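Local atomic coordinates of putative lipoprotein (Bacteroides fragilis, PDB entry 3QNK), a protein that belongs to the SusD family of outer-membrane lipoproteins and probably binds glycans at the bacterial cell surface for uptake by a partner transporter. Residues E78-Y81 with V82-R85; K104-L107 with T108-H112; Y119-M122 with V123-Y126; R178-K181 with G182-Y185; A186-S189 with R190-Y194. One frame throughout, in Å; residues are numbered along the deposited sequence.

All five contacts are local, each confined to consecutive turns of one helix or to a helix start, so none closes a loop, nests in another or crosses it; along the chain they run in series. Contact 1 lies on helix 76-93. Contacts 2 and 3 lie at opposite ends of the next helix, 101-126, their centres about 22 Å apart. Contact 4 begins helix 181-194 and contact 5 continues it. Side chains from neighbouring parts join them within the alpha-alpha superhelix: Tyr80 and Tyr81 pack on Met122 between contacts 1 and 3, Glu110 approaches Arg178 between contacts 2 and 4, and Phe120 meets Val191 and Tyr194 between contacts 3 and 5.

Contact 1 (E78-Y81 with V82-R85); sequences EDYY and VKVR. With ACT (acetate ion), chain I.
Lys83 lays its CE methylene over the ring of Tyr80, an i to i+3 pairing along helix 76-93 in the alpha-alpha superhelix of this SusD-like protein. The carbon stands over the middle of one ring face, with Lys83 CE 3.6 Å from the Tyr80 centroid and 11° off the normal, a CH-pi contact. Lys83 CD follows alongside, 3.8 Å from Tyr80 CD2. The charged end adds a more distant cation-pi term, NZ of Lys83 being 5.0 Å from the same centroid.

The lysine reaches this place because its CG is anti to its own carbonyl carbon (chi1 -59°) and the chain then runs extended as far as CE; a bend at chi4 turns the ammonium. Val84 N bonds to Tyr80 O at 2.9 Å and Arg85 N to Tyr81 O at 2.8 Å, whereas the bond from Lys83 N to Asp79 O is weak. Val82 tucks CG2 against Glu78 O.

Further out, Lys83 NZ also forms a salt bridge with Glu30 and a hydrogen bond with Ser32, so the ring is only part of what fixes it. Toward helix 101-126, Tyr80 packs on Glu121 and Met122, and Val84 on Tyr119. Tyr81 bonds through its hydroxyl to the backbone of Ile130, while Arg85 reaches Pro247 of the second subunit. At the far end of the Tyr80 side chain an acetate, probably from the crystallisation liquor, lies at the ring edge and in its plane: Tyr80 OH donates to OXT of the acetate at 3.0 Å.

Contact 2 (K104-L107 with T108-H112); sequences KSRL and TGEVH
Arg106 lies beside Glu110 one turn further along helix 101-126, and the CD methylene and NE of the arginine both run alongside Glu110 OE2. Arg106 CD is 3.2 Å from Glu110 OE2, while Arg106 NE stands 3.7 Å from the same oxygen, a long salt bridge. The two side chains point the same way, with guanidinium and carboxylate planes only 25° apart, and OE2 sits at the guanidinium edge. Bends at chi2 (-101°) and chi3 carry the guanidinium back toward the start of the helix, where NH1 forms a salt bridge with Glu103. Leu107 closes in from another quarter, its CD2 being 3.6 Å from Glu110 OE2, so this oxygen rests on carbon from two residues of the preceding turn.

The other carboxylate oxygen, OE1 of Glu110, accepts from the hydroxyl of Tyr28 and has a weak, long ion pair with Arg178. On a different side of the helix, Thr108 returns to the backbone: its OG1, beside its own N (chi1 -53°), donates to Lys104 O at 2.6 Å, and Thr108 N bonds to that oxygen at 2.9 Å. The two donors come from opposite faces of the carbonyl plane, a double grip of the kind threonines often make inside helices. Val111 and Thr108 pack on Phe90 and Phe91 of helix 76-93, and Leu107 on helix 17-29.

Glu110 is buried and its link to Arg106 is long, so its charge is probably offset largely by partners outside this turn; the Tyr28 hydrogen bond, with smaller help from the long pairs to Arg106 and Arg178, would probably favour the ionised form.

Contact 3 (Y119-M122 with V123-Y126); sequences YFEM and VKRY. With PO4 (phosphate ion), chain F.
Phe120 and Lys124 form the close-packed side of the last two turns of helix 101-126, a buried i to i+4 pairing in the alpha-alpha superhelix. Lys124 CE lies over one ring face, 3.8 Å from the Phe120 centroid and displaced toward the rim, and the two side chains meet at about a right angle. The lysine gets there with CG wedged between its backbone N and carbonyl carbon (chi1 64°). Phe120 is hemmed in further by Leu187, Arg190 and Val191 of helix 181-194.

The side holding the bound anion is more open at Glu121, which is partly exposed, and is held mainly by charge. Glu121 joins Lys124 and Arg125 in a salt-bridge network: its OE2 makes only a long pair with Lys124 NZ at 3.8 Å, but its OE1 meets Arg125 NH1 at 2.5 Å, a length not to be pressed at this resolution. Carboxylate and guanidinium planes are 62° apart. Arg125 NH2 has a second partner in Asp74. On the backbone, Met122 O (selenomethionine) receives both Arg125 N and Tyr126 N.

A phosphate, probably from the crystallisation liquor, completes the polar side: Arg125 NH1 and NH2 both donate to its O1, each at 3.2 Å.

Contact 4 (R178-K181 with G182-Y185); sequences RATK and GAAY
With chi1 at 51°, Thr180 holds OG1 between its backbone N and carbonyl carbon, facing the amide of Ala183: this is the N-cap of helix 181-194. The hydroxyl oxygen accepts from Ala183 N at 3.2 Å, with an N-H...O angle of 154°, and so takes up one of the amides that have no preceding turn to bond to. Thr180 OG1 also pairs with the hydroxyl of Tyr213, giving the cap a second polar tie. The methyl CB of Ala183 lies 3.6 Å from Thr180 OG1.

The helix proper then takes over through Ala184 N to Thr180 O at 3.2 Å and Tyr185 N to Lys181 O at 3.0 Å. Lys181 has CG opposite its backbone N (chi1 -167°) and lies side by side with Tyr185, pointing the same way; its bends at chi3 and chi4 lead the ammonium to the carbonyl oxygen of Thr164 on helix 149-166.

Ahead of the cap, Ala179 is bonded through its backbone, its N to the hydroxyl of Tyr28 and its O to that of Tyr171, so both backbone polar atoms of this residue have tyrosine hydroxyl partners. Ala183 packs on Phe113 of helix 101-126, and Ala184 on Ala163 of helix 149-166. Along the Lys181-Tyr185 pair, the aromatic CE2 of Tyr185 approaches Lys181 CG to 4.1 Å.

Contact 5 (A186-S189 with R190-Y194); sequences ALKS and RVELY
This is an i to i+4 contact within the second half of helix 181-194, a largely buried helix of the superhelix that packs against helices 101-126, 149-166, 198-209 and 391-405. Its charged pair is Lys188 with Glu192. NZ of Lys188 reaches OE2 of Glu192 at 3.3 Å, a salt bridge whose hydrogen bond is weak. Before that the lysine runs past the carboxylate, with Lys188 CG 3.7 Å from Glu192 OE2, then bends at chi3 and chi4 so that the ammonium turns back toward the oxygen. Glu192 meets it with CG anti to its own carbonyl carbon (chi1 -69°) and the rest extended. Ser204 OG of helix 198-209 bonds to both Lys188 NZ and Glu192 OE1, tying the pair to the neighbouring helix.

A quarter turn away, the apolar side is formed by Leu187 and Val191, whose CG and CG2 respectively are 4.2 Å apart; Leu187 also packs on Phe113, and Val191 on Tyr153 and Ile156 of helix 149-166. Ser189, with OG between its backbone N and carbonyl carbon (chi1 74°), donates from that oxygen back to Ala186 O at 2.8 Å, and Asn397 is a further partner. Ala186 O also receives a weak bond from Arg190 N. By contrast Val191 N to Leu187 O, at 3.0 Å, is nearly straight. Arg190 sends its guanidinium off to a salt bridge with Glu393.

Glu192 is buried, so the ammonium of Lys188 and the hydroxyl of Ser204 would probably together stabilise its negative charge.

Contact 1 (E78-Y81 with V82-R85)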
# COMPACT_ATOMS: atom_id res chain seq x y z
N GLU B 78 1.41 -5.07 -6.85
CA GLU B 78 0.79 -5.22 -5.54
C GLU B 78 -0.67 -4.70 -5.50
O GLU B 78 -1.59 -5.44 -5.11
CB GLU B 78 1.62 -4.44 -4.51
CG GLU B 78 1.25 -4.71 -3.06
CD GLU B 78 1.98 -3.88 -2.02
OE1 GLU B 78 3.09 -3.37 -2.32
OE2 GLU B 78 1.46 -3.77 -0.89
N ASP B 79 -0.86 -3.43 -5.91
CA ASP B 79 -2.13 -2.74 -5.86
C ASP B 79 -3.18 -3.22 -6.85
O ASP B 79 -4.37 -3.29 -6.50
CB ASP B 79 -1.88 -1.23 -6.08
CG ASP B 79 -1.09 -0.50 -5.01
OD1 ASP B 79 -0.92 -1.06 -3.89
OD2 ASP B 79 -0.63 0.64 -5.27
N TYR B 80 -2.79 -3.48 -8.07
CA TYR B 80 -3.72 -3.79 -9.13
C TYR B 80 -4.30 -5.20 -9.04
O TYR B 80 -5.42 -5.41 -9.50
CB TYR B 80 -3.08 -3.48 -10.49
CG TYR B 80 -3.23 -2.01 -10.81
CD1 TYR B 80 -2.54 -1.04 -10.09
CD2 TYR B 80 -4.18 -1.57 -11.72
CE1 TYR B 80 -2.73 0.32 -10.32
CE2 TYR B 80 -4.41 -0.21 -11.93
CZ TYR B 80 -3.67 0.73 -11.25
OH TYR B 80 -3.88 2.07 -11.49
N TYR B 81 -3.61 -6.15 -8.36
CA TYR B 81 -4.19 -7.48 -8.16
C TYR B 81 -5.32 -7.43 -7.15
O TYR B 81 -6.28 -8.19 -7.29
CB TYR B 81 -3.13 -8.53 -7.80
CG TYR B 81 -2.47 -9.10 -9.03
CD1 TYR B 81 -3.20 -9.82 -9.97
CD2 TYR B 81 -1.11 -8.90 -9.27
CE1 TYR B 81 -2.60 -10.32 -11.13
CE2 TYR B 81 -0.49 -9.40 -10.42
CZ TYR B 81 -1.25 -10.11 -11.35
OH TYR B 81 -0.65 -10.61 -12.48
N VAL B 82 -5.26 -6.46 -6.22
CA VAL B 82 -6.33 -6.22 -5.21
C VAL B 82 -7.58 -5.75 -5.96
O VAL B 82 -8.68 -6.26 -5.71
CB VAL B 82 -5.88 -5.19 -4.13
CG1 VAL B 82 -7.03 -4.83 -3.20
CG2 VAL B 82 -4.70 -5.70 -3.32
N LYS B 83 -7.39 -4.80 -6.91
CA LYS B 83 -8.43 -4.21 -7.76
C LYS B 83 -9.08 -5.29 -8.60
O LYS B 83 -10.31 -5.37 -8.67
CB LYS B 83 -7.84 -3.11 -8.67
CG LYS B 83 -7.19 -1.97 -7.92
CD LYS B 83 -6.72 -0.91 -8.91
CE LYS B 83 -5.70 0.01 -8.29
NZ LYS B 83 -6.29 0.95 -7.28
N VAL B 84 -8.24 -6.16 -9.19
CA VAL B 84 -8.69 -7.28 -10.01
C VAL B 84 -9.47 -8.25 -9.13
O VAL B 84 -10.53 -8.70 -9.54
CB VAL B 84 -7.52 -7.96 -10.77
CG1 VAL B 84 -7.94 -9.32 -11.32
CG2 VAL B 84 -7.02 -7.06 -11.90
N ARG B 85 -8.98 -8.53 -7.89
CA ARG B 85 -9.67 -9.43 -6.96
C ARG B 85 -11.13 -8.96 -6.73
O ARG B 85 -12.04 -9.79 -6.79
CB ARG B 85 -8.92 -9.56 -5.64
CG ARG B 85 -9.50 -10.61 -4.69
CD ARG B 85 -8.76 -10.68 -3.36
NE ARG B 85 -9.21 -11.83 -2.57
CZ ARG B 85 -10.06 -11.75 -1.56
NH1 ARG B 85 -10.56 -10.58 -1.20
NH2 ARG B 85 -10.43 -12.84 -0.90
C ACT I . -5.72 3.78 -14.63
O ACT I . -5.64 5.04 -14.63
OXT ACT I . -5.92 3.06 -13.50
CH3 ACT I . -5.61 3.25 -16.06

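Contact 2 (K104-L107 with T108-H112)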
# COMPACT_ATOMS: atom_id res chain seq x y z
N LYS B 104 -28.42 -5.71 -14.44
CA LYS B 104 -27.38 -6.68 -14.12
C LYS B 104 -26.38 -6.77 -15.28
O LYS B 104 -25.18 -6.73 -15.03
CB LYS B 104 -28.00 -8.05 -13.82
CG LYS B 104 -27.32 -8.80 -12.70
CD LYS B 104 -28.25 -9.84 -12.05
CE LYS B 104 -28.06 -11.22 -12.63
NZ LYS B 104 -28.62 -12.26 -11.73
N SER B 105 -26.88 -6.82 -16.53
CA SER B 105 -26.06 -6.88 -17.75
C SER B 105 -25.19 -5.63 -17.91
O SER B 105 -23.99 -5.77 -18.12
CB SER B 105 -26.92 -7.07 -18.99
OG SER B 105 -26.11 -7.15 -20.15
N ARG B 106 -25.79 -4.43 -17.81
CA ARG B 106 -25.10 -3.14 -17.93
C ARG B 106 -24.00 -3.05 -16.84
O ARG B 106 -22.85 -2.77 -17.19
CB ARG B 106 -26.13 -1.97 -17.87
CG ARG B 106 -25.55 -0.55 -17.69
CD ARG B 106 -25.69 -0.12 -16.23
NE ARG B 106 -26.28 1.21 -16.00
CZ ARG B 106 -27.58 1.47 -16.03
NH1 ARG B 106 -28.46 0.52 -16.34
NH2 ARG B 106 -28.02 2.70 -15.77
N LEU B 107 -24.32 -3.37 -15.56
CA LEU B 107 -23.33 -3.35 -14.46
C LEU B 107 -22.18 -4.31 -14.74
O LEU B 107 -21.03 -3.93 -14.56
CB LEU B 107 -23.94 -3.67 -13.10
CG LEU B 107 -24.96 -2.69 -12.51
CD1 LEU B 107 -25.62 -3.27 -11.26
CD2 LEU B 107 -24.33 -1.33 -12.22
N THR B 108 -22.49 -5.54 -15.21
CA THR B 108 -21.47 -6.55 -15.54
C THR B 108 -20.52 -5.98 -16.61
O THR B 108 -19.31 -6.17 -16.51
CB THR B 108 -22.11 -7.87 -15.96
OG1 THR B 108 -23.04 -8.26 -14.95
CG2 THR B 108 -21.10 -8.99 -16.15
N GLY B 109 -21.06 -5.26 -17.59
CA GLY B 109 -20.30 -4.61 -18.65
C GLY B 109 -19.32 -3.61 -18.10
O GLY B 109 -18.17 -3.57 -18.54
N GLU B 110 -19.73 -2.84 -17.08
CA GLU B 110 -18.90 -1.83 -16.41
C GLU B 110 -17.73 -2.49 -15.70
O GLU B 110 -16.61 -1.99 -15.79
CB GLU B 110 -19.72 -0.98 -15.43
CG GLU B 110 -20.99 -0.37 -15.99
CD GLU B 110 -21.63 0.71 -15.15
OE1 GLU B 110 -20.93 1.70 -14.83
OE2 GLU B 110 -22.85 0.63 -14.87
N VAL B 111 -17.96 -3.65 -15.07
CA VAL B 111 -16.92 -4.41 -14.37
C VAL B 111 -15.96 -5.04 -15.39
O VAL B 111 -14.75 -5.07 -15.12
CB VAL B 111 -17.52 -5.45 -13.39
CG1 VAL B 111 -16.43 -6.10 -12.56
CG2 VAL B 111 -18.54 -4.78 -12.47
N HIS B 112 -16.46 -5.45 -16.59
CA HIS B 112 -15.60 -5.97 -17.67
C HIS B 112 -14.63 -4.90 -18.12
O HIS B 112 -13.44 -5.17 -18.30
CB HIS B 112 -16.41 -6.49 -18.87
CG HIS B 112 -16.92 -7.88 -18.69
ND1 HIS B 112 -16.06 -8.97 -18.68
CD2 HIS B 112 -18.19 -8.30 -18.46
CE1 HIS B 112 -16.83 -10.02 -18.45
NE2 HIS B 112 -18.12 -9.67 -18.31

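Contact 3 (Y119-M122 with V123-Y126)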
# COMPACT_ATOMS: atom_id res chain seq x y z
N TYR B 119 -5.99 -4.64 -15.68
CA TYR B 119 -5.00 -5.53 -16.25
C TYR B 119 -4.12 -4.81 -17.27
O TYR B 119 -2.91 -5.07 -17.31
CB TYR B 119 -5.63 -6.75 -16.89
CG TYR B 119 -5.71 -7.96 -15.97
CD1 TYR B 119 -4.56 -8.60 -15.53
CD2 TYR B 119 -6.94 -8.50 -15.60
CE1 TYR B 119 -4.63 -9.71 -14.68
CE2 TYR B 119 -7.02 -9.62 -14.77
CZ TYR B 119 -5.86 -10.20 -14.30
OH TYR B 119 -5.95 -11.29 -13.49
N PHE B 120 -4.69 -3.87 -18.05
CA PHE B 120 -3.92 -3.10 -19.03
C PHE B 120 -2.85 -2.27 -18.34
O PHE B 120 -1.76 -2.20 -18.86
CB PHE B 120 -4.81 -2.22 -19.90
CG PHE B 120 -4.10 -1.49 -21.03
CD1 PHE B 120 -3.20 -2.15 -21.86
CD2 PHE B 120 -4.40 -0.16 -21.32
CE1 PHE B 120 -2.57 -1.48 -22.92
CE2 PHE B 120 -3.78 0.51 -22.39
CZ PHE B 120 -2.88 -0.15 -23.18
N GLU B 121 -3.13 -1.69 -17.15
CA GLU B 121 -2.13 -0.93 -16.38
C GLU B 121 -0.93 -1.79 -16.00
O GLU B 121 0.20 -1.30 -15.97
CB GLU B 121 -2.70 -0.30 -15.12
CG GLU B 121 -3.05 1.17 -15.29
CD GLU B 121 -1.98 2.08 -15.87
OE1 GLU B 121 -0.86 2.10 -15.33
OE2 GLU B 121 -2.28 2.81 -16.85
N MSE B 122 -1.18 -3.07 -15.72
CA MSE B 122 -0.13 -4.02 -15.37
C MSE B 122 0.61 -4.47 -16.61
O MSE B 122 1.84 -4.41 -16.63
CB MSE B 122 -0.73 -5.22 -14.63
CG MSE B 122 -1.24 -4.86 -13.24
SE MSE B 122 -1.63 -6.43 -12.21
CE MSE B 122 -3.34 -6.72 -12.78
N VAL B 123 -0.12 -4.91 -17.64
CA VAL B 123 0.46 -5.44 -18.88
C VAL B 123 1.33 -4.40 -19.58
O VAL B 123 2.44 -4.75 -19.99
CB VAL B 123 -0.62 -6.04 -19.83
CG1 VAL B 123 -0.03 -6.47 -21.16
CG2 VAL B 123 -1.29 -7.22 -19.15
N LYS B 124 0.88 -3.12 -19.66
CA LYS B 124 1.68 -2.06 -20.32
C LYS B 124 3.05 -1.84 -19.60
O LYS B 124 3.97 -1.32 -20.22
CB LYS B 124 0.89 -0.74 -20.49
CG LYS B 124 0.48 -0.03 -19.21
CD LYS B 124 -0.03 1.40 -19.47
CE LYS B 124 -1.50 1.52 -19.81
NZ LYS B 124 -1.77 2.75 -20.63
N ARG B 125 3.20 -2.31 -18.36
CA ARG B 125 4.39 -2.15 -17.54
C ARG B 125 5.26 -3.39 -17.53
O ARG B 125 6.40 -3.34 -17.99
CB ARG B 125 4.00 -1.78 -16.09
CG ARG B 125 3.47 -0.38 -15.91
CD ARG B 125 3.01 -0.19 -14.49
NE ARG B 125 3.41 1.10 -13.91
CZ ARG B 125 2.67 2.20 -13.97
NH1 ARG B 125 1.53 2.20 -14.62
NH2 ARG B 125 3.09 3.32 -13.40
N TYR B 126 4.73 -4.50 -16.99
CA TYR B 126 5.46 -5.77 -16.81
C TYR B 126 5.42 -6.73 -18.02
O TYR B 126 6.25 -7.63 -18.09
CB TYR B 126 4.90 -6.51 -15.57
CG TYR B 126 4.77 -5.65 -14.33
CD1 TYR B 126 5.86 -5.44 -13.49
CD2 TYR B 126 3.56 -5.07 -13.97
CE1 TYR B 126 5.76 -4.65 -12.35
CE2 TYR B 126 3.44 -4.29 -12.82
CZ TYR B 126 4.54 -4.08 -12.02
OH TYR B 126 4.42 -3.33 -10.87
P PO4 F . -1.20 5.00 -12.52
O1 PO4 F . 0.24 4.70 -13.20
O2 PO4 F . -1.32 4.32 -11.04
O3 PO4 F . -1.57 6.58 -12.68
O4 PO4 F . -2.32 4.31 -13.39

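Contact 4 (R178-K181 with G182-Y185)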
# COMPACT_ATOMS: atom_id res chain seq x y z
N ARG B 178 -20.05 7.18 -15.87
CA ARG B 178 -19.91 5.73 -16.00
C ARG B 178 -19.19 5.36 -17.34
O ARG B 178 -19.00 6.22 -18.21
CB ARG B 178 -21.32 5.07 -15.94
CG ARG B 178 -22.02 5.05 -14.55
CD ARG B 178 -23.17 4.01 -14.49
NE ARG B 178 -23.94 4.01 -13.23
CZ ARG B 178 -23.60 3.36 -12.11
NH1 ARG B 178 -22.48 2.66 -12.04
NH2 ARG B 178 -24.38 3.43 -11.03
N ALA B 179 -18.80 4.10 -17.50
CA ALA B 179 -18.19 3.61 -18.73
C ALA B 179 -19.26 3.43 -19.82
O ALA B 179 -20.32 2.85 -19.57
CB ALA B 179 -17.50 2.30 -18.47
N THR B 180 -18.99 3.92 -21.03
CA THR B 180 -19.90 3.81 -22.18
C THR B 180 -19.38 2.79 -23.18
O THR B 180 -18.25 2.30 -23.03
CB THR B 180 -20.04 5.17 -22.87
OG1 THR B 180 -18.74 5.73 -23.16
CG2 THR B 180 -20.91 6.13 -22.06
N LYS B 181 -20.19 2.50 -24.21
CA LYS B 181 -19.84 1.62 -25.32
C LYS B 181 -18.59 2.22 -26.01
O LYS B 181 -17.62 1.51 -26.26
CB LYS B 181 -21.05 1.52 -26.26
CG LYS B 181 -21.04 0.44 -27.32
CD LYS B 181 -22.31 0.59 -28.18
CE LYS B 181 -22.91 -0.72 -28.61
NZ LYS B 181 -23.42 -1.56 -27.47
N GLY B 182 -18.60 3.55 -26.16
CA GLY B 182 -17.52 4.33 -26.73
C GLY B 182 -16.24 4.22 -25.94
O GLY B 182 -15.17 4.02 -26.54
N ALA B 183 -16.32 4.31 -24.60
CA ALA B 183 -15.14 4.18 -23.74
C ALA B 183 -14.49 2.81 -23.95
O ALA B 183 -13.27 2.72 -24.10
CB ALA B 183 -15.51 4.39 -22.29
N ALA B 184 -15.31 1.74 -24.03
CA ALA B 184 -14.83 0.37 -24.24
C ALA B 184 -14.14 0.24 -25.60
O ALA B 184 -13.03 -0.29 -25.66
CB ALA B 184 -15.97 -0.62 -24.11
N TYR B 185 -14.76 0.77 -26.68
CA TYR B 185 -14.16 0.72 -28.02
C TYR B 185 -12.89 1.54 -28.08
O TYR B 185 -11.89 1.09 -28.66
CB TYR B 185 -15.16 1.18 -29.09
CG TYR B 185 -16.06 0.09 -29.63
CD1 TYR B 185 -15.53 -0.96 -30.38
CD2 TYR B 185 -17.44 0.16 -29.48
CE1 TYR B 185 -16.36 -1.97 -30.88
CE2 TYR B 185 -18.29 -0.82 -30.02
CZ TYR B 185 -17.74 -1.88 -30.72
OH TYR B 185 -18.56 -2.86 -31.24

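Contact 5 (A186-S189 with R190-Y194)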
# COMPACT_ATOMS: atom_id res chain seq x y z
N ALA B 186 -12.90 2.74 -27.46
CA ALA B 186 -11.74 3.62 -27.40
C ALA B 186 -10.58 2.93 -26.65
O ALA B 186 -9.46 2.95 -27.16
CB ALA B 186 -12.10 4.94 -26.74
N LEU B 187 -10.84 2.26 -25.50
CA LEU B 187 -9.77 1.57 -24.80
C LEU B 187 -9.28 0.40 -25.63
O LEU B 187 -8.06 0.23 -25.73
CB LEU B 187 -10.16 1.10 -23.37
CG LEU B 187 -9.01 0.59 -22.44
CD1 LEU B 187 -7.90 1.60 -22.28
CD2 LEU B 187 -9.53 0.19 -21.07
N LYS B 188 -10.20 -0.32 -26.30
CA LYS B 188 -9.90 -1.46 -27.17
C LYS B 188 -8.89 -1.06 -28.23
O LYS B 188 -7.86 -1.72 -28.35
CB LYS B 188 -11.19 -2.02 -27.81
CG LYS B 188 -11.16 -3.49 -28.20
CD LYS B 188 -12.54 -4.10 -28.48
CE LYS B 188 -12.48 -5.15 -29.60
NZ LYS B 188 -12.79 -4.59 -30.96
N SER B 189 -9.13 0.08 -28.94
CA SER B 189 -8.24 0.58 -30.00
C SER B 189 -6.81 0.84 -29.48
O SER B 189 -5.86 0.51 -30.20
CB SER B 189 -8.80 1.83 -30.67
OG SER B 189 -8.70 3.01 -29.88
N ARG B 190 -6.64 1.39 -28.25
CA ARG B 190 -5.31 1.63 -27.68
C ARG B 190 -4.62 0.32 -27.33
O ARG B 190 -3.46 0.14 -27.71
CB ARG B 190 -5.37 2.52 -26.45
CG ARG B 190 -4.00 3.04 -26.06
CD ARG B 190 -4.00 3.47 -24.62
NE ARG B 190 -4.76 4.70 -24.45
CZ ARG B 190 -4.92 5.33 -23.29
NH1 ARG B 190 -4.39 4.84 -22.18
NH2 ARG B 190 -5.62 6.46 -23.24
N VAL B 191 -5.35 -0.60 -26.61
CA VAL B 191 -4.86 -1.94 -26.24
C VAL B 191 -4.41 -2.72 -27.53
O VAL B 191 -3.32 -3.30 -27.55
CB VAL B 191 -5.90 -2.72 -25.41
CG1 VAL B 191 -5.42 -4.12 -25.08
CG2 VAL B 191 -6.21 -1.98 -24.12
N GLU B 192 -5.22 -2.64 -28.60
CA GLU B 192 -4.91 -3.27 -29.88
C GLU B 192 -3.68 -2.62 -30.54
O GLU B 192 -2.87 -3.33 -31.14
CB GLU B 192 -6.11 -3.20 -30.84
CG GLU B 192 -7.30 -4.07 -30.44
CD GLU B 192 -8.63 -3.75 -31.11
OE1 GLU B 192 -8.86 -2.58 -31.47
OE2 GLU B 192 -9.47 -4.68 -31.27
N LEU B 193 -3.52 -1.30 -30.41
CA LEU B 193 -2.38 -0.57 -30.98
C LEU B 193 -1.09 -0.94 -30.25
O LEU B 193 -0.04 -1.15 -30.88
CB LEU B 193 -2.63 0.95 -30.93
CG LEU B 193 -1.59 1.86 -31.61
CD1 LEU B 193 -1.56 1.64 -33.12
CD2 LEU B 193 -1.86 3.30 -31.29
N TYR B 194 -1.17 -1.03 -28.91
CA TYR B 194 -0.06 -1.42 -28.04
C TYR B 194 0.45 -2.81 -28.43
O TYR B 194 1.65 -2.99 -28.45
CB TYR B 194 -0.47 -1.33 -26.54
CG TYR B 194 -0.34 0.07 -25.95
CD1 TYR B 194 -0.55 1.21 -26.73
CD2 TYR B 194 0.06 0.27 -24.63
CE1 TYR B 194 -0.35 2.49 -26.22
CE2 TYR B 194 0.22 1.56 -24.09
CZ TYR B 194 -0.01 2.67 -24.89
OH TYR B 194 0.10 3.95 -24.40